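Organic hydroperoxide resistance protein (Legionella pneumophila, PDB 6MJN) probably reduces organic hydroperoxides by cysteine thiol chemistry, as OsmC-family peroxidases do, and so would help protect the bacterium from oxidative damage. Local coordinates at the interface of chains A and B. Coordinates in Å, arbitrary orientation; residue numbers count along the deposited sequence, not the author numbering. Chains: chain A/B, Organic hydroperoxide resistance protein.

Contact 1: the interface of chains A and B. Residues chain A 17, 19-20, 27, 38; chain B 59, 62-63, 66, 85.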
# COMPACT_ATOMS: atom_id res chain seq x y z
N ALA A 17 -11.54 3.60 1.77
CA ALA A 17 -10.90 4.42 2.79
C ALA A 17 -11.11 5.89 2.43
O ALA A 17 -11.23 6.24 1.25
CB ALA A 17 -9.40 4.11 2.91
N ALA A 19 -9.55 9.76 3.45
CA ALA A 19 -8.49 10.50 4.12
C ALA A 19 -8.80 11.99 4.10
O ALA A 19 -9.38 12.52 3.14
CB ALA A 19 -7.13 10.22 3.46
N HIS A 20 -8.41 12.69 5.17
CA HIS A 20 -8.61 14.13 5.24
C HIS A 20 -7.58 14.74 6.18
O HIS A 20 -7.03 14.05 7.05
CB HIS A 20 -10.04 14.48 5.70
CG HIS A 20 -10.32 14.14 7.14
ND1 HIS A 20 -10.77 12.90 7.54
CD2 HIS A 20 -10.25 14.89 8.26
CE1 HIS A 20 -10.95 12.90 8.85
NE2 HIS A 20 -10.64 14.09 9.31
N VAL A 27 -7.08 8.98 8.38
CA VAL A 27 -7.66 8.12 7.36
C VAL A 27 -8.40 6.97 8.05
O VAL A 27 -7.94 6.45 9.07
CB VAL A 27 -6.58 7.60 6.38
CG1 VAL A 27 -5.57 6.69 7.09
CG2 VAL A 27 -7.22 6.88 5.17
N LEU A 38 -2.28 10.36 10.97
CA LEU A 38 -1.09 10.41 10.13
C LEU A 38 -0.16 11.54 10.57
O LEU A 38 -0.59 12.48 11.23
CB LEU A 38 -1.48 10.63 8.66
CG LEU A 38 -2.46 9.59 8.09
CD1 LEU A 38 -3.07 10.08 6.78
CD2 LEU A 38 -1.76 8.25 7.91
N ALA B 59 -5.99 2.82 2.30
CA ALA B 59 -5.75 3.92 3.22
C ALA B 59 -4.51 4.71 2.82
O ALA B 59 -4.54 5.95 2.76
CB ALA B 59 -5.61 3.40 4.65
N ALA B 62 -5.29 6.74 -0.47
CA ALA B 62 -6.12 7.93 -0.24
C ALA B 62 -5.30 9.06 0.37
O ALA B 62 -5.42 10.23 -0.05
CB ALA B 62 -7.31 7.59 0.66
N ALA B 63 -4.45 8.73 1.33
CA ALA B 63 -3.67 9.75 2.01
C ALA B 63 -2.57 10.29 1.11
O ALA B 63 -2.29 11.49 1.11
CB ALA B 63 -3.07 9.18 3.30
N GLU B 66 -4.27 12.56 -1.54
CA GLU B 66 -4.66 13.83 -0.94
C GLU B 66 -3.45 14.75 -0.80
O GLU B 66 -3.53 15.95 -1.09
CB GLU B 66 -5.31 13.61 0.43
CG GLU B 66 -5.85 14.92 1.01
CD GLU B 66 -6.10 14.86 2.51
OE1 GLU B 66 -6.19 13.74 3.05
OE2 GLU B 66 -6.22 15.93 3.14
N MET B 85 -10.26 12.72 0.33
CA MET B 85 -9.92 11.72 -0.66
C MET B 85 -10.52 10.38 -0.26
O MET B 85 -10.33 9.93 0.87
CB MET B 85 -8.40 11.60 -0.76
CG MET B 85 -7.92 11.07 -2.06
SD MET B 85 -8.37 12.15 -3.43
CE MET B 85 -8.63 10.78 -4.57
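A:Ala19 and B:Met85 face each other as an antiparallel bridge that joins strand 13-20 of chain A to strand 82-93 of chain B, while helix 53-76 of chain B packs against the same part of chain A. This is an OsmC-type dimer interface, in which each subunit lends its first strand to the sheet of the other. Two backbone hydrogen bonds close the bridge. The amide N of A:Ala19 gives to B:Met85 O at 2.7 Å, and B:Met85 N returns to A:Ala19 O at 3.0 Å, so the N-H and C=O of A:Ala19, on one edge of its strand, are both paired and its methyl is turned towards the helix. The apolar part is built from small side chains, which let strand and helix come close. A:Ala19 CB settles on the helix surface against B:Ala62 CB, 3.8 Å away, and beside the backbone of B:Ala63. One helix turn before B:Ala63, B:Ala59 receives A:Ala17 CB over its N and CA. A:Val27 comes from the neighbouring strand 26-29: with CG2 anti to the backbone N (CG1 at chi1 65°), CG2 touches both the backbone and the CB of B:Ala59, 3.8 Å from its CA, and CG1 only grazes that CB. A:Leu38 closes the row with one branch, CD1 meeting B:Ala63 CB at 3.6 Å. Next to B:Ala63 the helix carries the probable peroxidatic cysteine of the family, so this packing may help to position the active site. B:Glu66 leaves the helix with CG anti to its backbone N (chi1 -174°) and stays extended, which carries its carboxylate up to the backbone of A:His20 rather than to the imidazole. There B:Glu66 CD packs 3.8 Å from A:His20 CA. Although B:Glu66 OE1 is 3.2 Å from A:His20 N, the N-H points away from it, making this a close contact and not a hydrogen bond.

Contact 2: the interface of chains A and B. Residues chain A 88-91; chain B 11, 13-14.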
# COMPACT_ATOMS: atom_id res chain seq x y z
N GLU A 88 11.01 -3.60 3.56
CA GLU A 88 11.66 -2.33 3.82
C GLU A 88 11.30 -1.40 2.67
O GLU A 88 11.60 -1.71 1.52
CB GLU A 88 13.17 -2.52 3.93
CG GLU A 88 13.96 -1.26 4.06
CD GLU A 88 15.45 -1.53 4.02
OE1 GLU A 88 15.93 -2.25 4.92
OE2 GLU A 88 16.12 -1.06 3.08
N VAL A 89 10.68 -0.27 2.98
CA VAL A 89 10.18 0.66 1.97
C VAL A 89 10.93 1.98 2.11
O VAL A 89 11.00 2.53 3.21
CB VAL A 89 8.68 0.89 2.10
CG1 VAL A 89 8.23 2.02 1.18
CG2 VAL A 89 7.93 -0.40 1.76
N SER A 90 11.47 2.48 1.00
CA SER A 90 12.22 3.73 0.97
C SER A 90 11.61 4.69 -0.02
O SER A 90 11.01 4.29 -1.02
CB SER A 90 13.68 3.49 0.58
OG SER A 90 14.36 2.86 1.63
N LEU A 91 11.81 5.98 0.24
CA LEU A 91 11.45 7.06 -0.67
C LEU A 91 12.71 7.66 -1.27
O LEU A 91 13.68 7.92 -0.56
CB LEU A 91 10.67 8.16 0.07
CG LEU A 91 9.15 8.18 0.09
CD1 LEU A 91 8.70 9.36 0.95
CD2 LEU A 91 8.59 8.33 -1.32
N ALA B 11 18.15 7.14 -0.15
CA ALA B 11 16.80 7.14 0.39
C ALA B 11 16.60 8.32 1.34
O ALA B 11 17.38 8.50 2.28
CB ALA B 11 16.52 5.83 1.12
N TYR B 13 13.95 8.52 3.24
CA TYR B 13 13.19 7.97 4.35
C TYR B 13 13.08 6.47 4.12
O TYR B 13 12.90 6.03 2.98
CB TYR B 13 11.79 8.61 4.43
CG TYR B 13 10.87 7.97 5.45
CD1 TYR B 13 11.09 8.12 6.82
CD2 TYR B 13 9.76 7.24 5.04
CE1 TYR B 13 10.24 7.53 7.76
CE2 TYR B 13 8.90 6.65 5.97
CZ TYR B 13 9.14 6.81 7.32
OH TYR B 13 8.31 6.22 8.24
N THR B 14 13.21 5.70 5.19
CA THR B 14 13.09 4.25 5.08
C THR B 14 12.29 3.74 6.27
O THR B 14 12.50 4.20 7.40
CB THR B 14 14.48 3.58 5.03
OG1 THR B 14 15.19 4.04 3.87
CG2 THR B 14 14.35 2.07 4.94
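The carboxylate of A:Glu88 offers one face to B:Thr14, whose methyl CG2 lies above it, displaced towards the aliphatic stem and 3.5 Å from A:Glu88 CG. The phenol ring of B:Tyr13 is on the other side of its strand; its CD2 edge is turned towards A:Leu91, but only loosely, with CD2 4.7 Å from A:Leu91 CD1. Both residues of chain B belong to the first strand of the OsmC-like fold, which here runs antiparallel along strand 82-93 of chain A and extends the partner's sheet. Two bridges set the register, A:Leu91 with B:Tyr13 and A:Ser90 with B:Thr14. In the first, A:Leu91 N donates to B:Tyr13 O at 2.9 Å, fairly straight (159° at the hydrogen) and in the carbonyl plane. Beside the second, A:Val89 O comes within 3.3 Å of B:Thr14 CA, as expected for closely spaced strands.

A side-chain hydrogen bond adds to the backbone pairing: the hydroxyls A:Ser90 OG and B:Thr14 OG1 stand 2.7 Å apart, and which one donates is not decided. Each hydroxyl is anti to its own carbonyl carbon, A:Ser90 at chi1 -72° and B:Thr14 at -61°, and this matching choice brings the two oxygens together on one face of the sheet. The same B:Thr14 torsion sends CG2 towards A:Glu88, so its two branches divide the work, OG1 for the polar contact and CG2 for the apolar one. B:Ala11 lies beside the hydroxyl pair on the same face, its CB 3.7 Å from A:Ser90 CB.

Contact 1 and contact 2 lie about 20 Å apart, measured between the centres of their C-alpha atoms, and share no residue number, yet both pair strand 13-20 of one chain with strand 82-93 of the other. The roles are reversed: chain A supplies the first strand in contact 1, chain B in contact 2. Because the interface is two-fold symmetric, they sample opposite ends of one repeated strand pairing, and their bridges keep the same antiparallel register. Contact 1 adds the helix behind the sheet; contact 2 lies at the start of strand 13-20 and towards the end of strand 82-93. Such reciprocal exchange suits the family's intertwined dimer.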